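MarR-family transcriptional regulator (Bordetella bronchiseptica, PDB 6PCO) probably acts as a DNA-binding transcription factor that regulates biofilm formation in Bordetella, its DNA binding being controlled by 6-hydroxynicotinic acid. Local coordinates at residues A[65-76]-A[152-163]; A[87-96]-A[139-150]. All blocks are in the same frame, centred on the assembly; numbering follows the deposited sequence.

Overall arrangement
Starting from the N terminus, the long helix 55-73 carries the first segment of contact 1, which runs on into the turn at 74-76. Helix 81-93 follows and supplies one side of contact 2. The chain then builds helices 98-105 and 109-121 and the hairpin of strands 125-129 and 137-141, before 139-150 returns to helix 81-93 and closes the inner loop. Helix 143-164 continues to 152-163, where contact 1 closes the outer loop, so the two contacts nest. Helix 143-164 serves both: its beginning packs on the winged helix-turn-helix part, its later half on helix 55-73, and both contacts touch the second subunit.

Contact 1 (A[65-76]-A[152-163]); sequences RHVAIFQQTIPD and MVPFAEQITQST. With BU1 (1,4-butanediol), chain E.
I159 is the knob at the middle of this helix pair, its side chain lodged among H66, I69, F70 and T73. Its two branches divide the work. CG2 lies 3.6 Å from CE1 of the H66 ring and also meets I69 CG2, while CD1 reaches CD2 of the F70 ring at 3.5 Å. A beta-branched aliphatic chain suits this buried place because it can fill two sides of the hole at once.

One turn later, T163 gives the packing a polar end. With its OG1 beside the backbone N (chi1 -61°), the hydroxyl donates back to I159 O and accepts from H66 ND1 at 3.0 Å, in the imidazole plane and nearly straight at 173°. The other ring nitrogen, H66 NE2, shares a hydrogen bond of 2.9 Å with O6 of the bound 1,4-butanediol, so bonds on two sides fix the ring's rotation. R65, extended from CG to NE, takes up carbonyls near the C-terminal end of helix 143-164: NH1 bonds T163 O at 2.8 Å and NH2 bonds S162 O at 2.9 Å. I69 CD1 lies over one face of this guanidinium.

At the other end, the bent chain of M152 places SD 3.5 Å from I74 CD1 and against P75. The proline ring, rigid and well suited to the turn that ends the helix, sets CG over the F155 face in a CH-pi contact, 3.3 Å from the ring centroid.

Segments 65-73 and 152-163 run roughly antiparallel, at 143° between their N-to-C directions. F84 of helix 81-93 packs against M152 and A156, and F70 also touches that helix. R60 and G56 of the second subunit also hydrogen-bond to the diol, so the contact is itself part of the dimer interface.

Contact 2 (A[87-96]-A[139-150]); sequences LCALRDQGAC and VTLTPDGRALVE
L90 and L141 meet in the apolar middle of this contact, L90 CB lying 3.7 Å from L141 CG where helical segment 87-93 crosses strand segment 139-141 almost at a right angle. L90 CD2 also reaches V139 CG2 at 3.6 Å, and L87 crosses L141, their CD2 methyls 3.6 Å apart. G145, having no side chain, leaves room for L141 CD2 against the helix. V149 completes the apolar group by putting CG2 against L87 CB. Branched aliphatic residues suit this buried junction, since each can touch two neighbours.

The solvent side is polar and looser. R91, bent at chi2 (61°), swings its guanidinium over to helix 143-164, where NE forms a salt bridge with E150 OE2 at 3.0 Å; NH2 adds a weak bond to the same oxygen. The carboxylate is turned 68° from the guanidinium plane, and the bond is not straight (135°). R146 lays its CG over one face of the R91 guanidinium, offset toward the rim, using its aliphatic stem as packing.

Beyond the positive-phi turn at G94, C96 and V139 form a single antiparallel hydrogen-bonded pair, with V139 N to C96 O at 2.8 Å. This bridge joins the chain after helix 81-93 to the wing hairpin, as in winged helix-turn-helix domains. T140 pairs with A126 of strand 125-129, while L87 and V139 also touch helix 109-121.

Contact 1 (A[65-76]-A[152-163])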
loop_
_atom_site.group_PDB
_atom_site.type_symbol
_atom_site.label_atom_id
_atom_site.label_comp_id
_atom_site.label_asym_id
_atom_site.label_seq_id
_atom_site.Cartn_x
_atom_site.Cartn_y
_atom_site.Cartn_z
ATOM N N ARG A 65 -8.109 -3.633 2.052
ATOM C CA ARG A 65 -9.565 -3.478 2.137
ATOM C C ARG A 65 -10.025 -2.295 1.267
ATOM O O ARG A 65 -10.982 -2.399 0.489
ATOM C CB ARG A 65 -10.010 -3.291 3.589
ATOM C CG ARG A 65 -11.523 -3.181 3.723
ATOM C CD ARG A 65 -12.015 -3.171 5.152
ATOM N NE ARG A 65 -13.335 -2.560 5.202
ATOM C CZ ARG A 65 -13.555 -1.250 5.217
ATOM N NH1 ARG A 65 -12.561 -0.400 4.995
ATOM N NH2 ARG A 65 -14.769 -0.799 5.470
ATOM N N HIS A 66 -9.328 -1.172 1.394
ATOM C CA HIS A 66 -9.647 0.012 0.634
ATOM C C HIS A 66 -9.561 -0.274 -0.873
ATOM O O HIS A 66 -10.449 0.131 -1.637
ATOM C CB HIS A 66 -8.761 1.191 1.053
ATOM C CG HIS A 66 -8.834 2.316 0.095
ATOM N ND1 HIS A 66 -9.943 3.128 0.018
ATOM C CD2 HIS A 66 -7.968 2.745 -0.848
ATOM C CE1 HIS A 66 -9.752 4.037 -0.925
ATOM N NE2 HIS A 66 -8.540 3.829 -1.475
ATOM N N VAL A 67 -8.508 -0.972 -1.310
ATOM C CA VAL A 67 -8.297 -1.190 -2.754
ATOM C C VAL A 67 -9.385 -2.133 -3.296
ATOM O O VAL A 67 -9.909 -1.902 -4.384
ATOM C CB VAL A 67 -6.874 -1.689 -3.074
ATOM C CG1 VAL A 67 -6.771 -2.240 -4.486
ATOM C CG2 VAL A 67 -5.843 -0.585 -2.875
ATOM N N ALA A 68 -9.727 -3.179 -2.539
ATOM C CA ALA A 68 -10.864 -4.036 -2.888
ATOM C C ALA A 68 -12.138 -3.187 -3.014
ATOM O O ALA A 68 -12.862 -3.302 -3.995
ATOM C CB ALA A 68 -11.034 -5.140 -1.870
ATOM N N ILE A 69 -12.405 -2.332 -2.018
ATOM C CA ILE A 69 -13.569 -1.498 -2.074
ATOM C C ILE A 69 -13.493 -0.655 -3.350
ATOM O O ILE A 69 -14.480 -0.530 -4.073
ATOM C CB ILE A 69 -13.701 -0.629 -0.813
ATOM C CG1 ILE A 69 -14.204 -1.448 0.369
ATOM C CG2 ILE A 69 -14.591 0.583 -1.065
ATOM C CD1 ILE A 69 -13.906 -0.815 1.711
ATOM N N PHE A 70 -12.329 -0.049 -3.601
ATOM C CA PHE A 70 -12.148 0.832 -4.769
ATOM C C PHE A 70 -12.557 0.075 -6.040
ATOM O O PHE A 70 -13.296 0.607 -6.847
ATOM C CB PHE A 70 -10.702 1.347 -4.866
ATOM C CG PHE A 70 -10.455 2.248 -6.050
ATOM C CD1 PHE A 70 -10.184 1.719 -7.305
ATOM C CD2 PHE A 70 -10.551 3.624 -5.928
ATOM C CE1 PHE A 70 -9.996 2.544 -8.404
ATOM C CE2 PHE A 70 -10.387 4.447 -7.033
ATOM C CZ PHE A 70 -10.107 3.906 -8.268
ATOM N N GLN A 71 -12.052 -1.163 -6.182
ATOM C CA GLN A 71 -12.179 -1.997 -7.400
ATOM C C GLN A 71 -13.630 -2.455 -7.609
ATOM O O GLN A 71 -14.112 -2.497 -8.741
ATOM C CB GLN A 71 -11.246 -3.204 -7.308
ATOM C CG GLN A 71 -9.787 -2.836 -7.537
ATOM C CD GLN A 71 -8.832 -3.983 -7.310
ATOM O OE1 GLN A 71 -8.961 -4.743 -6.353
ATOM N NE2 GLN A 71 -7.860 -4.108 -8.201
ATOM N N GLN A 72 -14.298 -2.806 -6.506
ATOM C CA GLN A 72 -15.678 -3.221 -6.501
ATOM C C GLN A 72 -16.604 -2.061 -6.919
ATOM O O GLN A 72 -17.516 -2.276 -7.695
ATOM C CB GLN A 72 -16.038 -3.798 -5.131
ATOM C CG GLN A 72 -15.400 -5.159 -4.873
ATOM C CD GLN A 72 -15.988 -5.841 -3.662
ATOM O OE1 GLN A 72 -17.203 -5.963 -3.532
ATOM N NE2 GLN A 72 -15.128 -6.296 -2.762
ATOM N N THR A 73 -16.358 -0.834 -6.444
ATOM C CA THR A 73 -17.324 0.279 -6.648
ATOM C C THR A 73 -16.991 1.157 -7.877
ATOM O O THR A 73 -17.889 1.792 -8.414
ATOM C CB THR A 73 -17.509 1.093 -5.357
ATOM O OG1 THR A 73 -16.273 1.653 -4.949
ATOM C CG2 THR A 73 -17.982 0.241 -4.205
ATOM N N ILE A 74 -15.738 1.211 -8.342
ATOM C CA ILE A 74 -15.415 2.080 -9.487
ATOM C C ILE A 74 -16.044 1.497 -10.756
ATOM O O ILE A 74 -15.843 0.324 -11.049
ATOM C CB ILE A 74 -13.893 2.317 -9.635
ATOM C CG1 ILE A 74 -13.616 3.582 -10.448
ATOM C CG2 ILE A 74 -13.150 1.110 -10.205
ATOM C CD1 ILE A 74 -13.776 4.858 -9.652
ATOM N N PRO A 75 -16.846 2.279 -11.521
ATOM C CA PRO A 75 -17.459 1.810 -12.772
ATOM C C PRO A 75 -16.459 1.369 -13.856
ATOM O O PRO A 75 -16.524 0.232 -14.336
ATOM C CB PRO A 75 -18.235 3.030 -13.306
ATOM C CG PRO A 75 -18.429 3.935 -12.107
ATOM C CD PRO A 75 -17.260 3.652 -11.188
ATOM N N ASP A 76 -15.549 2.284 -14.221
ATOM C CA ASP A 76 -14.458 2.024 -15.156
ATOM C C ASP A 76 -13.470 1.040 -14.520
ATOM O O ASP A 76 -12.673 1.410 -13.652
ATOM C CB ASP A 76 -13.726 3.304 -15.560
ATOM C CG ASP A 76 -12.612 3.055 -16.564
ATOM O OD1 ASP A 76 -12.152 1.901 -16.669
ATOM O OD2 ASP A 76 -12.220 4.007 -17.246
ATOM N N MET A 152 -16.024 10.188 -12.057
ATOM C CA MET A 152 -15.693 9.213 -11.007
ATOM C C MET A 152 -15.867 9.801 -9.593
ATOM O O MET A 152 -15.844 9.050 -8.601
ATOM C CB MET A 152 -14.268 8.691 -11.190
ATOM C CG MET A 152 -14.090 7.839 -12.440
ATOM S SD MET A 152 -15.133 6.353 -12.557
ATOM C CE MET A 152 -16.396 6.890 -13.710
ATOM N N VAL A 153 -16.113 11.114 -9.491
ATOM C CA VAL A 153 -16.080 11.816 -8.195
ATOM C C VAL A 153 -17.121 11.242 -7.235
ATOM O O VAL A 153 -16.774 10.922 -6.102
ATOM C CB VAL A 153 -16.221 13.338 -8.358
ATOM C CG1 VAL A 153 -16.394 14.029 -7.022
ATOM C CG2 VAL A 153 -15.020 13.912 -9.084
ATOM N N PRO A 154 -18.415 11.151 -7.617
ATOM C CA PRO A 154 -19.422 10.459 -6.809
ATOM C C PRO A 154 -18.992 9.094 -6.255
ATOM O O PRO A 154 -19.206 8.788 -5.098
ATOM C CB PRO A 154 -20.553 10.234 -7.825
ATOM C CG PRO A 154 -20.474 11.433 -8.717
ATOM C CD PRO A 154 -19.002 11.772 -8.813
ATOM N N PHE A 155 -18.382 8.289 -7.119
ATOM C CA PHE A 155 -17.990 6.941 -6.802
ATOM C C PHE A 155 -16.834 6.984 -5.802
ATOM O O PHE A 155 -16.818 6.259 -4.814
ATOM C CB PHE A 155 -17.627 6.211 -8.097
ATOM C CG PHE A 155 -18.776 6.116 -9.069
ATOM C CD1 PHE A 155 -19.698 5.086 -8.983
ATOM C CD2 PHE A 155 -18.949 7.070 -10.062
ATOM C CE1 PHE A 155 -20.751 5.002 -9.880
ATOM C CE2 PHE A 155 -19.995 6.975 -10.971
ATOM C CZ PHE A 155 -20.895 5.943 -10.874
ATOM N N ALA A 156 -15.868 7.860 -6.073
ATOM C CA ALA A 156 -14.759 8.077 -5.170
ATOM C C ALA A 156 -15.302 8.390 -3.775
ATOM O O ALA A 156 -14.786 7.877 -2.779
ATOM C CB ALA A 156 -13.884 9.184 -5.694
ATOM N N GLU A 157 -16.352 9.220 -3.726
ATOM C CA GLU A 157 -16.954 9.694 -2.469
ATOM C C GLU A 157 -17.580 8.501 -1.752
ATOM O O GLU A 157 -17.379 8.308 -0.574
ATOM C CB GLU A 157 -17.958 10.827 -2.721
ATOM C CG GLU A 157 -17.336 12.219 -2.637
ATOM C CD GLU A 157 -17.984 13.337 -3.454
ATOM O OE1 GLU A 157 -19.184 13.213 -3.798
ATOM O OE2 GLU A 157 -17.278 14.342 -3.757
ATOM N N GLN A 158 -18.312 7.686 -2.504
ATOM C CA GLN A 158 -18.860 6.431 -2.006
ATOM C C GLN A 158 -17.724 5.546 -1.469
ATOM O O GLN A 158 -17.743 5.125 -0.323
ATOM C CB GLN A 158 -19.629 5.749 -3.134
ATOM C CG GLN A 158 -20.796 4.910 -2.650
ATOM C CD GLN A 158 -21.436 4.209 -3.823
ATOM O OE1 GLN A 158 -22.058 4.837 -4.683
ATOM N NE2 GLN A 158 -21.249 2.898 -3.886
ATOM N N ILE A 159 -16.696 5.306 -2.290
ATOM C CA ILE A 159 -15.545 4.517 -1.850
ATOM C C ILE A 159 -15.063 5.007 -0.475
ATOM O O ILE A 159 -14.880 4.197 0.451
ATOM C CB ILE A 159 -14.418 4.524 -2.896
ATOM C CG1 ILE A 159 -14.821 3.716 -4.130
ATOM C CG2 ILE A 159 -13.114 4.010 -2.292
ATOM C CD1 ILE A 159 -14.031 4.035 -5.369
ATOM N N THR A 160 -14.837 6.317 -0.344
ATOM C CA THR A 160 -14.415 6.901 0.941
ATOM C C THR A 160 -15.379 6.468 2.054
ATOM O O THR A 160 -14.922 5.998 3.100
ATOM C CB THR A 160 -14.337 8.427 0.882
ATOM O OG1 THR A 160 -13.266 8.781 0.014
ATOM C CG2 THR A 160 -14.105 9.065 2.230
ATOM N N GLN A 161 -16.691 6.619 1.811
ATOM C CA GLN A 161 -17.723 6.248 2.783
ATOM C C GLN A 161 -17.588 4.772 3.172
ATOM O O GLN A 161 -17.527 4.451 4.362
ATOM C CB GLN A 161 -19.131 6.521 2.251
ATOM C CG GLN A 161 -19.485 7.999 2.146
ATOM C CD GLN A 161 -19.170 8.761 3.410
ATOM O OE1 GLN A 161 -19.646 8.437 4.501
ATOM N NE2 GLN A 161 -18.326 9.774 3.278
ATOM N N SER A 162 -17.510 3.886 2.176
ATOM C CA SER A 162 -17.356 2.438 2.418
ATOM C C SER A 162 -16.101 2.167 3.249
ATOM O O SER A 162 -16.155 1.395 4.196
ATOM C CB SER A 162 -17.310 1.659 1.145
ATOM O OG SER A 162 -18.554 1.733 0.474
ATOM N N THR A 163 -14.993 2.825 2.889
ATOM C CA THR A 163 -13.725 2.601 3.533
ATOM C C THR A 163 -13.818 2.944 5.022
ATOM O O THR A 163 -13.273 2.199 5.846
ATOM C CB THR A 163 -12.603 3.395 2.854
ATOM O OG1 THR A 163 -12.494 2.949 1.501
ATOM C CG2 THR A 163 -11.273 3.215 3.554
HETATM C C1 BU1 E . -10.994 7.364 -1.079
HETATM C C2 BU1 E . -9.591 7.586 -1.671
HETATM C C3 BU1 E . -9.387 6.974 -3.059
HETATM C C4 BU1 E . -7.885 6.968 -3.395
HETATM O O5 BU1 E . -10.986 7.222 0.373
HETATM O O6 BU1 E . -7.258 5.666 -3.291
#

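Contact 2 (A[87-96]-A[139-150])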
loop_
_atom_site.group_PDB
_atom_site.type_symbol
_atom_site.label_atom_id
_atom_site.label_comp_id
_atom_site.label_asym_id
_atom_site.label_seq_id
_atom_site.Cartn_x
_atom_site.Cartn_y
_atom_site.Cartn_z
ATOM N N LEU A 87 -4.733 11.203 -11.766
ATOM C CA LEU A 87 -5.643 12.022 -12.564
ATOM C C LEU A 87 -6.156 13.195 -11.723
ATOM O O LEU A 87 -6.165 14.311 -12.211
ATOM C CB LEU A 87 -6.789 11.160 -13.107
ATOM C CG LEU A 87 -6.423 10.241 -14.272
ATOM C CD1 LEU A 87 -7.463 9.161 -14.433
ATOM C CD2 LEU A 87 -6.271 11.010 -15.578
ATOM N N CYS A 88 -6.549 12.927 -10.469
ATOM C CA CYS A 88 -6.988 13.966 -9.519
ATOM C C CYS A 88 -5.867 14.982 -9.295
ATOM O O CYS A 88 -6.114 16.181 -9.247
ATOM C CB CYS A 88 -7.450 13.379 -8.193
ATOM S SG CYS A 88 -9.042 12.531 -8.345
ATOM N N ALA A 89 -4.621 14.518 -9.217
ATOM C CA ALA A 89 -3.524 15.463 -9.013
ATOM C C ALA A 89 -3.409 16.408 -10.227
ATOM O O ALA A 89 -3.099 17.569 -10.040
ATOM C CB ALA A 89 -2.227 14.742 -8.716
ATOM N N LEU A 90 -3.647 15.917 -11.452
ATOM C CA LEU A 90 -3.498 16.755 -12.639
ATOM C C LEU A 90 -4.651 17.761 -12.719
ATOM O O LEU A 90 -4.453 18.905 -13.107
ATOM C CB LEU A 90 -3.431 15.878 -13.889
ATOM C CG LEU A 90 -2.184 15.004 -13.985
ATOM C CD1 LEU A 90 -2.226 14.177 -15.249
ATOM C CD2 LEU A 90 -0.910 15.831 -13.959
ATOM N N ARG A 91 -5.844 17.307 -12.334
ATOM C CA ARG A 91 -7.021 18.145 -12.182
ATOM C C ARG A 91 -6.721 19.311 -11.222
ATOM O O ARG A 91 -7.013 20.427 -11.539
ATOM C CB ARG A 91 -8.191 17.279 -11.695
ATOM C CG ARG A 91 -9.492 18.025 -11.424
ATOM C CD ARG A 91 -9.993 18.675 -12.689
ATOM N NE ARG A 91 -11.355 19.174 -12.590
ATOM C CZ ARG A 91 -11.864 20.122 -13.375
ATOM N NH1 ARG A 91 -11.067 20.874 -14.117
ATOM N NH2 ARG A 91 -13.172 20.301 -13.424
ATOM N N ASP A 92 -6.141 19.028 -10.047
ATOM C CA ASP A 92 -5.898 20.035 -8.989
ATOM C C ASP A 92 -4.683 20.931 -9.310
ATOM O O ASP A 92 -4.686 22.077 -8.904
ATOM C CB ASP A 92 -5.741 19.377 -7.611
ATOM C CG ASP A 92 -6.990 18.680 -7.065
ATOM O OD1 ASP A 92 -8.072 18.812 -7.680
ATOM O OD2 ASP A 92 -6.873 17.993 -6.025
ATOM N N GLN A 93 -3.684 20.435 -10.056
ATOM C CA GLN A 93 -2.348 21.101 -10.233
ATOM C C GLN A 93 -2.101 21.677 -11.639
ATOM O O GLN A 93 -1.166 22.446 -11.823
ATOM C CB GLN A 93 -1.194 20.110 -10.040
ATOM C CG GLN A 93 -1.055 19.568 -8.630
ATOM C CD GLN A 93 -0.921 20.711 -7.665
ATOM O OE1 GLN A 93 -1.729 20.869 -6.755
ATOM N NE2 GLN A 93 0.058 21.564 -7.918
ATOM N N GLY A 94 -2.843 21.231 -12.647
ATOM C CA GLY A 94 -2.512 21.555 -14.015
ATOM C C GLY A 94 -1.232 20.865 -14.439
ATOM O O GLY A 94 -0.931 19.760 -13.994
ATOM N N ALA A 95 -0.470 21.521 -15.317
ATOM C CA ALA A 95 0.731 20.902 -15.876
ATOM C C ALA A 95 1.676 20.502 -14.733
ATOM O O ALA A 95 1.909 21.283 -13.806
ATOM C CB ALA A 95 1.395 21.825 -16.867
ATOM N N CYS A 96 2.167 19.260 -14.812
ATOM C CA CYS A 96 3.049 18.642 -13.826
ATOM C C CYS A 96 4.160 17.853 -14.517
ATOM O O CYS A 96 3.927 17.225 -15.546
ATOM C CB CYS A 96 2.288 17.667 -12.945
ATOM S SG CYS A 96 1.080 18.466 -11.864
ATOM N N VAL A 139 3.139 16.469 -18.155
ATOM C CA VAL A 139 1.884 15.761 -18.355
ATOM C C VAL A 139 0.763 16.721 -17.979
ATOM O O VAL A 139 0.912 17.559 -17.091
ATOM C CB VAL A 139 1.788 14.445 -17.562
ATOM C CG1 VAL A 139 2.918 13.498 -17.908
ATOM C CG2 VAL A 139 1.754 14.664 -16.064
ATOM N N THR A 140 -0.345 16.592 -18.704
ATOM C CA THR A 140 -1.454 17.493 -18.620
ATOM C C THR A 140 -2.711 16.692 -18.948
ATOM O O THR A 140 -2.661 15.828 -19.810
ATOM C CB THR A 140 -1.205 18.672 -19.562
ATOM O OG1 THR A 140 -2.261 19.609 -19.368
ATOM C CG2 THR A 140 -1.161 18.259 -21.011
ATOM N N LEU A 141 -3.814 16.941 -18.236
ATOM C CA LEU A 141 -5.064 16.262 -18.572
ATOM C C LEU A 141 -5.462 16.631 -20.000
ATOM O O LEU A 141 -5.319 17.792 -20.411
ATOM C CB LEU A 141 -6.183 16.683 -17.624
ATOM C CG LEU A 141 -6.242 15.981 -16.276
ATOM C CD1 LEU A 141 -7.478 16.448 -15.504
ATOM C CD2 LEU A 141 -6.241 14.473 -16.432
ATOM N N THR A 142 -5.974 15.628 -20.722
ATOM C CA THR A 142 -6.788 15.828 -21.942
ATOM C C THR A 142 -8.216 16.114 -21.490
ATOM O O THR A 142 -8.542 15.917 -20.310
ATOM C CB THR A 142 -6.729 14.614 -22.876
ATOM O OG1 THR A 142 -7.441 13.540 -22.257
ATOM C CG2 THR A 142 -5.315 14.152 -23.167
ATOM N N PRO A 143 -9.096 16.649 -22.372
ATOM C CA PRO A 143 -10.500 16.890 -22.009
ATOM C C PRO A 143 -11.221 15.617 -21.565
ATOM O O PRO A 143 -12.010 15.655 -20.614
ATOM C CB PRO A 143 -11.090 17.458 -23.297
ATOM C CG PRO A 143 -9.905 18.163 -23.924
ATOM C CD PRO A 143 -8.774 17.179 -23.707
ATOM N N ASP A 144 -10.870 14.505 -22.218
ATOM C CA ASP A 144 -11.350 13.191 -21.847
ATOM C C ASP A 144 -10.916 12.843 -20.414
ATOM O O ASP A 144 -11.700 12.333 -19.633
ATOM C CB ASP A 144 -10.855 12.142 -22.846
ATOM C CG ASP A 144 -11.633 12.137 -24.145
ATOM O OD1 ASP A 144 -12.798 12.563 -24.131
ATOM O OD2 ASP A 144 -11.054 11.736 -25.161
ATOM N N GLY A 145 -9.644 13.089 -20.091
ATOM C CA GLY A 145 -9.140 12.905 -18.727
ATOM C C GLY A 145 -9.943 13.695 -17.693
ATOM O O GLY A 145 -10.271 13.169 -16.629
ATOM N N ARG A 146 -10.265 14.957 -18.008
ATOM C CA ARG A 146 -11.009 15.818 -17.099
ATOM C C ARG A 146 -12.435 15.283 -16.939
ATOM O O ARG A 146 -12.965 15.233 -15.841
ATOM C CB ARG A 146 -10.968 17.250 -17.627
ATOM C CG ARG A 146 -11.486 18.318 -16.680
ATOM C CD ARG A 146 -11.189 19.704 -17.254
ATOM N NE ARG A 146 -9.762 20.050 -17.212
ATOM C CZ ARG A 146 -8.908 19.987 -18.242
ATOM N NH1 ARG A 146 -9.355 19.808 -19.479
ATOM N NH2 ARG A 146 -7.604 20.100 -18.017
ATOM N N ALA A 147 -13.044 14.822 -18.031
ATOM C CA ALA A 147 -14.423 14.310 -17.944
ATOM C C ALA A 147 -14.469 13.099 -16.994
ATOM O O ALA A 147 -15.270 13.056 -16.060
ATOM C CB ALA A 147 -14.934 13.983 -19.318
ATOM N N LEU A 148 -13.547 12.156 -17.203
ATOM C CA LEU A 148 -13.492 10.918 -16.458
ATOM C C LEU A 148 -13.283 11.191 -14.957
ATOM O O LEU A 148 -13.958 10.592 -14.132
ATOM C CB LEU A 148 -12.386 10.046 -17.061
ATOM C CG LEU A 148 -12.110 8.722 -16.343
ATOM C CD1 LEU A 148 -13.310 7.785 -16.372
ATOM C CD2 LEU A 148 -10.888 8.043 -16.937
ATOM N N VAL A 149 -12.363 12.094 -14.602
ATOM C CA VAL A 149 -12.179 12.527 -13.208
ATOM C C VAL A 149 -13.528 12.972 -12.620
ATOM O O VAL A 149 -13.877 12.561 -11.535
ATOM C CB VAL A 149 -11.155 13.673 -13.112
ATOM C CG1 VAL A 149 -11.191 14.386 -11.765
ATOM C CG2 VAL A 149 -9.756 13.192 -13.412
ATOM N N GLU A 150 -14.239 13.851 -13.339
ATOM C CA GLU A 150 -15.524 14.400 -12.915
ATOM C C GLU A 150 -16.571 13.274 -12.802
ATOM O O GLU A 150 -17.265 13.205 -11.798
ATOM C CB GLU A 150 -15.955 15.532 -13.853
ATOM C CG GLU A 150 -15.136 16.822 -13.690
ATOM C CD GLU A 150 -14.918 17.336 -12.264
ATOM O OE1 GLU A 150 -15.919 17.539 -11.532
ATOM O OE2 GLU A 150 -13.740 17.537 -11.874
#